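Local coordinates for TIR protein (Paracoccus denitrificans PD1222, PDB 3H16), which is a bacterial TIR-domain protein whose modelled part adopts the flavodoxin-like alpha/beta fold of that family, a parallel sheet flanked by helices, at residues B[49-54]-B[72-77]; B[28-33]-B[86-91]. All coordinates share one frame; numbering follows the deposited sequence.

Interaction 1: residues B[49-54]-B[72-77]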
ATOM      1  N   GLU B  49      -5.087 -14.514  13.918  1.00 39.30           N
ATOM      2  CA  GLU B  49      -4.853 -15.931  14.166  1.00 41.63           C
ATOM      3  C   GLU B  49      -3.562 -16.184  13.383  1.00 39.88           C
ATOM      4  O   GLU B  49      -3.552 -16.115  12.150  1.00 40.15           O
ATOM      5  CB  GLU B  49      -6.015 -16.747  13.606  1.00 46.25           C
ATOM      6  CG  GLU B  49      -6.153 -18.130  14.189  1.00 54.32           C
ATOM      7  CD  GLU B  49      -4.983 -19.011  13.847  1.00 59.01           C
ATOM      8  OE1 GLU B  49      -4.601 -19.041  12.658  1.00 61.47           O
ATOM      9  OE2 GLU B  49      -4.451 -19.674  14.760  1.00 62.21           O
ATOM     10  N   VAL B  50      -2.481 -16.472  14.103  1.00 35.51           N
ATOM     11  CA  VAL B  50      -1.173 -16.652  13.487  1.00 31.09           C
ATOM     12  C   VAL B  50      -0.456 -17.981  13.718  1.00 30.97           C
ATOM     13  O   VAL B  50      -0.412 -18.480  14.844  1.00 32.27           O
ATOM     14  CB  VAL B  50      -0.205 -15.544  13.988  1.00 27.73           C
ATOM     15  CG1 VAL B  50       1.071 -15.531  13.159  1.00 21.09           C
ATOM     16  CG2 VAL B  50      -0.891 -14.200  13.958  1.00 24.40           C
ATOM     17  N   TRP B  51       0.108 -18.540  12.648  1.00 30.67           N
ATOM     18  CA  TRP B  51       0.913 -19.751  12.755  1.00 30.83           C
ATOM     19  C   TRP B  51       2.208 -19.510  11.985  1.00 32.11           C
ATOM     20  O   TRP B  51       2.229 -18.768  11.002  1.00 30.37           O
ATOM     21  CB  TRP B  51       0.167 -21.014  12.268  1.00 30.53           C
ATOM     22  CG  TRP B  51      -0.194 -21.137  10.823  1.00 28.56           C
ATOM     23  CD1 TRP B  51      -0.540 -20.135   9.977  1.00 30.61           C
ATOM     24  CD2 TRP B  51      -0.377 -22.362  10.091  1.00 29.21           C
ATOM     25  NE1 TRP B  51      -0.933 -20.653   8.764  1.00 29.26           N
ATOM     26  CE2 TRP B  51      -0.842 -22.017   8.807  1.00 27.32           C
ATOM     27  CE3 TRP B  51      -0.195 -23.717  10.399  1.00 29.24           C
ATOM     28  CZ2 TRP B  51      -1.127 -22.976   7.823  1.00 27.80           C
ATOM     29  CZ3 TRP B  51      -0.477 -24.673   9.421  1.00 27.91           C
ATOM     30  CH2 TRP B  51      -0.938 -24.291   8.148  1.00 26.88           C
ATOM     31  N   TYR B  52       3.293 -20.107  12.465  1.00 33.01           N
ATOM     32  CA  TYR B  52       4.604 -19.925  11.848  1.00 35.67           C
ATOM     33  C   TYR B  52       5.632 -20.966  12.297  1.00 36.57           C
ATOM     34  O   TYR B  52       6.730 -21.029  11.750  1.00 39.13           O
ATOM     35  CB  TYR B  52       5.152 -18.547  12.205  1.00 38.17           C
ATOM     36  CG  TYR B  52       5.350 -18.372  13.692  1.00 37.90           C
ATOM     37  CD1 TYR B  52       4.268 -18.087  14.523  1.00 37.85           C
ATOM     38  CD2 TYR B  52       6.608 -18.537  14.275  1.00 38.17           C
ATOM     39  CE1 TYR B  52       4.426 -17.970  15.901  1.00 39.35           C
ATOM     40  CE2 TYR B  52       6.781 -18.422  15.658  1.00 39.08           C
ATOM     41  CZ  TYR B  52       5.683 -18.137  16.464  1.00 40.51           C
ATOM     42  OH  TYR B  52       5.827 -18.017  17.830  1.00 42.14           O
ATOM     43  N   ASP B  53       5.292 -21.772  13.294  1.00 36.33           N
ATOM     44  CA  ASP B  53       6.230 -22.762  13.787  1.00 34.59           C
ATOM     45  C   ASP B  53       6.752 -23.713  12.707  1.00 35.39           C
ATOM     46  O   ASP B  53       7.937 -24.048  12.693  1.00 30.29           O
ATOM     47  CB  ASP B  53       5.602 -23.558  14.920  1.00 33.53           C
ATOM     48  CG  ASP B  53       6.603 -24.441  15.614  1.00 37.32           C
ATOM     49  OD1 ASP B  53       7.594 -23.898  16.146  1.00 38.23           O
ATOM     50  OD2 ASP B  53       6.404 -25.678  15.621  1.00 39.73           O
ATOM     51  N   ASP B  54       5.874 -24.148  11.804  1.00 37.04           N
ATOM     52  CA  ASP B  54       6.276 -25.053  10.730  1.00 40.07           C
ATOM     53  C   ASP B  54       6.602 -24.267   9.477  1.00 39.71           C
ATOM     54  O   ASP B  54       6.354 -24.728   8.358  1.00 41.85           O
ATOM     55  CB  ASP B  54       5.164 -26.060  10.411  1.00 46.32           C
ATOM     56  CG  ASP B  54       5.154 -27.257  11.359  1.00 49.08           C
ATOM     57  OD1 ASP B  54       4.392 -28.204  11.086  1.00 51.65           O
ATOM     58  OD2 ASP B  54       5.897 -27.259  12.369  1.00 49.32           O
ATOM     59  N   GLY B  72      -2.415 -22.290   1.520  1.00 40.67           N
ATOM     60  CA  GLY B  72      -3.508 -23.240   1.421  1.00 45.29           C
ATOM     61  C   GLY B  72      -4.457 -23.231   2.607  1.00 46.42           C
ATOM     62  O   GLY B  72      -5.587 -23.709   2.501  1.00 49.32           O
ATOM     63  N   SER B  73      -4.010 -22.684   3.736  1.00 44.73           N
ATOM     64  CA  SER B  73      -4.833 -22.640   4.945  1.00 42.06           C
ATOM     65  C   SER B  73      -4.885 -21.249   5.580  1.00 39.81           C
ATOM     66  O   SER B  73      -5.545 -21.055   6.598  1.00 39.53           O
ATOM     67  CB  SER B  73      -4.289 -23.627   5.979  1.00 42.63           C
ATOM     68  OG  SER B  73      -3.928 -24.853   5.373  1.00 43.69           O
ATOM     69  N   SER B  74      -4.185 -20.286   4.988  1.00 36.73           N
ATOM     70  CA  SER B  74      -4.157 -18.933   5.527  1.00 34.49           C
ATOM     71  C   SER B  74      -4.723 -17.949   4.531  1.00 35.74           C
ATOM     72  O   SER B  74      -4.810 -18.237   3.338  1.00 34.26           O
ATOM     73  CB  SER B  74      -2.724 -18.516   5.868  1.00 33.02           C
ATOM     74  OG  SER B  74      -2.064 -19.499   6.648  1.00 32.96           O
ATOM     75  N   ARG B  75      -5.098 -16.780   5.031  1.00 38.62           N
ATOM     76  CA  ARG B  75      -5.650 -15.727   4.196  1.00 42.62           C
ATOM     77  C   ARG B  75      -4.509 -14.950   3.560  1.00 40.00           C
ATOM     78  O   ARG B  75      -4.510 -14.688   2.360  1.00 37.69           O
ATOM     79  CB  ARG B  75      -6.510 -14.801   5.055  1.00 50.27           C
ATOM     80  CG  ARG B  75      -7.668 -15.530   5.714  1.00 63.63           C
ATOM     81  CD  ARG B  75      -8.380 -14.668   6.732  1.00 72.41           C
ATOM     82  NE  ARG B  75      -8.907 -13.449   6.140  1.00 80.49           N
ATOM     83  CZ  ARG B  75      -9.604 -12.546   6.812  1.00 85.05           C
ATOM     84  NH1 ARG B  75      -9.857 -12.734   8.101  1.00 89.66           N
ATOM     85  NH2 ARG B  75     -10.040 -11.455   6.200  1.00 88.06           N
ATOM     86  N   PHE B  76      -3.536 -14.579   4.381  1.00 37.52           N
ATOM     87  CA  PHE B  76      -2.374 -13.846   3.906  1.00 37.40           C
ATOM     88  C   PHE B  76      -1.124 -14.480   4.496  1.00 34.96           C
ATOM     89  O   PHE B  76      -1.182 -15.232   5.476  1.00 34.39           O
ATOM     90  CB  PHE B  76      -2.434 -12.371   4.331  1.00 40.42           C
ATOM     91  CG  PHE B  76      -3.592 -11.613   3.753  1.00 46.28           C
ATOM     92  CD1 PHE B  76      -3.643 -11.319   2.387  1.00 49.19           C
ATOM     93  CD2 PHE B  76      -4.638 -11.182   4.574  1.00 47.44           C
ATOM     94  CE1 PHE B  76      -4.723 -10.602   1.841  1.00 50.28           C
ATOM     95  CE2 PHE B  76      -5.721 -10.470   4.043  1.00 48.72           C
ATOM     96  CZ  PHE B  76      -5.764 -10.178   2.672  1.00 49.91           C
ATOM     97  N   GLY B  77       0.009 -14.177   3.883  1.00 32.54           N
ATOM     98  CA  GLY B  77       1.263 -14.692   4.373  1.00 28.42           C
ATOM     99  C   GLY B  77       2.184 -13.508   4.510  1.00 27.09           C
ATOM    100  O   GLY B  77       2.006 -12.500   3.826  1.00 22.94           O
TER
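Trp51 reaches Ser74 through its indole nitrogen: NE1 donates a hydrogen bond to OG of Ser74 over 2.7 Å. The bond is close to straight, with an N-H...O angle of 165°. The hydroxyl oxygen sits at the edge of the indole, 7° out of the ring plane, which is where the N-H of a tryptophan points. The six-membered half of the same ring meets Ser73, the residue before Ser74: CZ2 and CH2 of Trp51 lie 3.7 and 4.0 Å from CB of Ser73, an oblique van der Waals contact that brings in no second polar bond.

The first torsion of Trp51 places CG between the backbone N and the carbonyl carbon (chi1 66°), and from there the indole extends from strand 50-57 toward the junction of helix 63-73 and strand 74-81. On the opposite segment, Ser74 OG is also bonded to the carbonyl oxygen of Gly70, one turn back in helix 63-73, so the hydroxyl joins the indole to the end of that helix. Further out, the indole stacks on His21 and meets Phe55 edge-to-face, while backbone bonds tie Trp51 to Ile23 and Ile25 of strand 21-28. That strand lies between strands 50-57 and 74-81 in the parallel sheet, so the tryptophan spans an intervening strand. The 17 residues separating the two segments include most of helix 63-73, the connection of a right-handed beta-alpha-beta crossover of the TIR fold.

The two segments bury 114 Å² in all, and the contact is specific rather than extensive. One hydroxyl engages both the indole N-H and a helix carbonyl; the in-plane, nearly linear bond restrains the rotation of the ring, and the buried Ser74 has its polar atom satisfied.

Interaction 2: residues B[28-33]-B[86-91]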
ATOM      1  N   ALA B  28      13.451 -17.141   8.101  1.00 25.09           N
ATOM      2  CA  ALA B  28      14.656 -17.961   8.242  1.00 27.02           C
ATOM      3  C   ALA B  28      14.723 -18.386   9.717  1.00 28.61           C
ATOM      4  O   ALA B  28      14.527 -17.561  10.613  1.00 30.43           O
ATOM      5  CB  ALA B  28      15.896 -17.135   7.860  1.00 24.26           C
ATOM      6  N   TRP B  29      15.006 -19.659   9.977  1.00 31.24           N
ATOM      7  CA  TRP B  29      15.031 -20.145  11.355  1.00 33.50           C
ATOM      8  C   TRP B  29      15.724 -19.218  12.351  1.00 34.48           C
ATOM      9  O   TRP B  29      15.252 -19.031  13.475  1.00 35.53           O
ATOM     10  CB  TRP B  29      15.650 -21.548  11.435  1.00 34.20           C
ATOM     11  CG  TRP B  29      17.138 -21.591  11.374  1.00 36.78           C
ATOM     12  CD1 TRP B  29      17.912 -21.816  10.269  1.00 37.03           C
ATOM     13  CD2 TRP B  29      18.043 -21.436  12.475  1.00 39.15           C
ATOM     14  NE1 TRP B  29      19.242 -21.813  10.614  1.00 37.84           N
ATOM     15  CE2 TRP B  29      19.354 -21.583  11.961  1.00 38.81           C
ATOM     16  CE3 TRP B  29      17.877 -21.189  13.846  1.00 38.80           C
ATOM     17  CZ2 TRP B  29      20.490 -21.491  12.771  1.00 38.09           C
ATOM     18  CZ3 TRP B  29      19.011 -21.098  14.652  1.00 38.57           C
ATOM     19  CH2 TRP B  29      20.298 -21.249  14.109  1.00 38.74           C
ATOM     20  N   GLU B  30      16.836 -18.630  11.938  1.00 34.63           N
ATOM     21  CA  GLU B  30      17.580 -17.732  12.804  1.00 33.95           C
ATOM     22  C   GLU B  30      16.744 -16.566  13.329  1.00 35.11           C
ATOM     23  O   GLU B  30      17.046 -16.014  14.380  1.00 35.99           O
ATOM     24  CB  GLU B  30      18.808 -17.201  12.057  1.00 33.57           C
ATOM     25  CG  GLU B  30      19.728 -18.304  11.533  1.00 32.87           C
ATOM     26  CD  GLU B  30      19.499 -18.625  10.066  1.00 33.59           C
ATOM     27  OE1 GLU B  30      18.332 -18.730   9.635  1.00 29.21           O
ATOM     28  OE2 GLU B  30      20.498 -18.783   9.336  1.00 35.88           O
ATOM     29  N   ASP B  31      15.691 -16.188  12.609  1.00 34.86           N
ATOM     30  CA  ASP B  31      14.855 -15.075  13.048  1.00 35.61           C
ATOM     31  C   ASP B  31      13.636 -15.483  13.862  1.00 36.22           C
ATOM     32  O   ASP B  31      12.902 -14.616  14.326  1.00 35.68           O
ATOM     33  CB  ASP B  31      14.385 -14.231  11.857  1.00 32.13           C
ATOM     34  CG  ASP B  31      15.525 -13.507  11.176  1.00 32.33           C
ATOM     35  OD1 ASP B  31      16.395 -12.950  11.885  1.00 33.79           O
ATOM     36  OD2 ASP B  31      15.554 -13.482   9.930  1.00 28.88           O
ATOM     37  N   LYS B  32      13.414 -16.785  14.038  1.00 37.28           N
ATOM     38  CA  LYS B  32      12.261 -17.243  14.812  1.00 40.54           C
ATOM     39  C   LYS B  32      12.342 -16.795  16.259  1.00 44.07           C
ATOM     40  O   LYS B  32      11.447 -16.115  16.767  1.00 42.52           O
ATOM     41  CB  LYS B  32      12.129 -18.769  14.794  1.00 38.37           C
ATOM     42  CG  LYS B  32      11.028 -19.264  15.735  1.00 36.97           C
ATOM     43  CD  LYS B  32      10.929 -20.781  15.807  1.00 37.76           C
ATOM     44  CE  LYS B  32      10.058 -21.352  14.698  1.00 38.76           C
ATOM     45  NZ  LYS B  32       9.840 -22.821  14.846  1.00 38.13           N
ATOM     46  N   ALA B  33      13.423 -17.190  16.916  1.00 52.17           N
ATOM     47  CA  ALA B  33      13.646 -16.865  18.313  1.00 60.81           C
ATOM     48  C   ALA B  33      13.269 -15.442  18.690  1.00 65.19           C
ATOM     49  O   ALA B  33      12.321 -15.227  19.440  1.00 64.84           O
ATOM     50  CB  ALA B  33      15.106 -17.124  18.675  1.00 64.09           C
ATOM     51  N   PHE B  86      18.274 -13.953   3.393  1.00 25.17           N
ATOM     52  CA  PHE B  86      19.011 -13.769   2.145  1.00 27.84           C
ATOM     53  C   PHE B  86      20.173 -14.751   2.015  1.00 29.63           C
ATOM     54  O   PHE B  86      20.430 -15.276   0.930  1.00 28.82           O
ATOM     55  CB  PHE B  86      19.560 -12.344   2.021  1.00 25.59           C
ATOM     56  CG  PHE B  86      18.500 -11.285   1.908  1.00 24.99           C
ATOM     57  CD1 PHE B  86      17.227 -11.597   1.447  1.00 24.20           C
ATOM     58  CD2 PHE B  86      18.796  -9.960   2.213  1.00 25.26           C
ATOM     59  CE1 PHE B  86      16.257 -10.598   1.286  1.00 25.61           C
ATOM     60  CE2 PHE B  86      17.842  -8.958   2.055  1.00 26.86           C
ATOM     61  CZ  PHE B  86      16.565  -9.282   1.587  1.00 27.97           C
ATOM     62  N   LYS B  87      20.866 -15.003   3.119  1.00 31.64           N
ATOM     63  CA  LYS B  87      21.998 -15.906   3.100  1.00 35.23           C
ATOM     64  C   LYS B  87      21.630 -17.365   2.919  1.00 34.77           C
ATOM     65  O   LYS B  87      22.480 -18.235   3.063  1.00 33.69           O
ATOM     66  CB  LYS B  87      22.834 -15.732   4.367  1.00 40.33           C
ATOM     67  CG  LYS B  87      23.520 -14.374   4.444  1.00 50.09           C
ATOM     68  CD  LYS B  87      24.616 -14.346   5.494  1.00 56.41           C
ATOM     69  CE  LYS B  87      25.338 -13.007   5.497  1.00 59.95           C
ATOM     70  NZ  LYS B  87      26.416 -12.973   6.520  1.00 63.09           N
ATOM     71  N   LYS B  88      20.371 -17.639   2.595  1.00 34.46           N
ATOM     72  CA  LYS B  88      19.945 -19.020   2.383  1.00 37.66           C
ATOM     73  C   LYS B  88      20.199 -19.454   0.935  1.00 43.43           C
ATOM     74  O   LYS B  88      20.130 -20.641   0.616  1.00 43.67           O
ATOM     75  CB  LYS B  88      18.455 -19.190   2.716  1.00 33.56           C
ATOM     76  CG  LYS B  88      18.101 -19.084   4.197  1.00 29.35           C
ATOM     77  CD  LYS B  88      18.594 -20.285   4.977  1.00 26.92           C
ATOM     78  CE  LYS B  88      18.346 -20.118   6.455  1.00 24.32           C
ATOM     79  NZ  LYS B  88      18.953 -18.856   6.908  1.00 25.59           N
ATOM     80  N   GLU B  89      20.487 -18.489   0.064  1.00 51.13           N
ATOM     81  CA  GLU B  89      20.759 -18.769  -1.346  1.00 57.72           C
ATOM     82  C   GLU B  89      19.603 -19.456  -2.075  1.00 54.26           C
ATOM     83  O   GLU B  89      19.751 -20.574  -2.563  1.00 51.08           O
ATOM     84  CB  GLU B  89      22.010 -19.644  -1.488  1.00 68.34           C
ATOM     85  CG  GLU B  89      23.305 -19.003  -1.032  1.00 84.51           C
ATOM     86  CD  GLU B  89      24.521 -19.803  -1.468  1.00 91.46           C
ATOM     87  OE1 GLU B  89      24.631 -20.987  -1.084  1.00 92.10           O
ATOM     88  OE2 GLU B  89      25.365 -19.248  -2.203  1.00 95.01           O
ATOM     89  N   TRP B  90      18.456 -18.799  -2.154  1.00 50.67           N
ATOM     90  CA  TRP B  90      17.329 -19.402  -2.842  1.00 46.69           C
ATOM     91  C   TRP B  90      17.504 -19.165  -4.329  1.00 47.07           C
ATOM     92  O   TRP B  90      17.892 -18.073  -4.738  1.00 45.33           O
ATOM     93  CB  TRP B  90      16.011 -18.755  -2.416  1.00 44.54           C
ATOM     94  CG  TRP B  90      15.812 -18.603  -0.949  1.00 42.73           C
ATOM     95  CD1 TRP B  90      15.942 -17.457  -0.220  1.00 41.98           C
ATOM     96  CD2 TRP B  90      15.416 -19.620  -0.033  1.00 41.56           C
ATOM     97  NE1 TRP B  90      15.647 -17.697   1.096  1.00 42.41           N
ATOM     98  CE2 TRP B  90      15.322 -19.019   1.242  1.00 41.42           C
ATOM     99  CE3 TRP B  90      15.129 -20.984  -0.162  1.00 41.20           C
ATOM    100  CZ2 TRP B  90      14.953 -19.733   2.383  1.00 40.34           C
ATOM    101  CZ3 TRP B  90      14.761 -21.695   0.972  1.00 42.40           C
ATOM    102  CH2 TRP B  90      14.676 -21.065   2.232  1.00 40.85           C
ATOM    103  N   PRO B  91      17.231 -20.184  -5.161  1.00 49.04           N
ATOM    104  CA  PRO B  91      17.365 -20.032  -6.616  1.00 49.87           C
ATOM    105  C   PRO B  91      16.244 -19.099  -7.073  1.00 50.33           C
ATOM    106  O   PRO B  91      15.246 -18.943  -6.362  1.00 52.57           O
ATOM    107  CB  PRO B  91      17.159 -21.452  -7.138  1.00 51.66           C
ATOM    108  CG  PRO B  91      17.560 -22.322  -5.971  1.00 51.46           C
ATOM    109  CD  PRO B  91      16.969 -21.586  -4.802  1.00 50.19           C
TER
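Lys88 and Glu30 form a salt bridge between two loops of the TIR fold, one following strand 21-28 and the other lying between helices 83-86 and 92-95. Along the second segment, Phe86 opens a type I beta turn that ends at Glu89; its closing bond, Glu89 N to Phe86 O, is weak at 3.3 Å. Lys87 is the first residue to leave helical geometry.

Lys88, within the turn, carries the contact. Its chain bends at chi2 (-71°) and again at chi4 (-55°), and the ammonium meets a carboxylate arriving from the opposite direction. On the way, CE of Lys88 passes 4.2 Å from CD1 of Trp29, the two side chains crossing at about a right angle, and Lys88 NZ comes within 3.6 Å of Ala28 CB. The carbonyl oxygen of His84 is a further acceptor for NZ. Next along, Trp90 supports the base of the lysine: CB of Lys88 rests 3.3 Å above one face of its indole, offset toward the rim.

Glu30 is itself braced, with CG over the centre of the Trp29 ring. Lys88 NZ meets the syn lone pair of Glu30 OE1 at 2.8 Å; its second bond, to Glu30 OE2, is weak despite a length of 2.9 Å.

How the interactions relate
The centres of interactions 1 and 2 are 18 Å apart, yet they are joined directly: Asp53 OD1 of segment 49-54 forms a salt bridge with Lys32 NZ of segment 28-33, 2.8 Å away. Helix 32-45, which begins in segment 28-33, leads in the chain to strand 50-57, so this pair links the start of the helix to the strand that follows it. In sequence, both segments of interaction 1 fall between those of interaction 2. Each contact joins a strand, or the loop after it, to residues that follow a helix closely, but 49-54/72-77 uses a neutral hydrogen bond and 28-33/86-91 an ion pair.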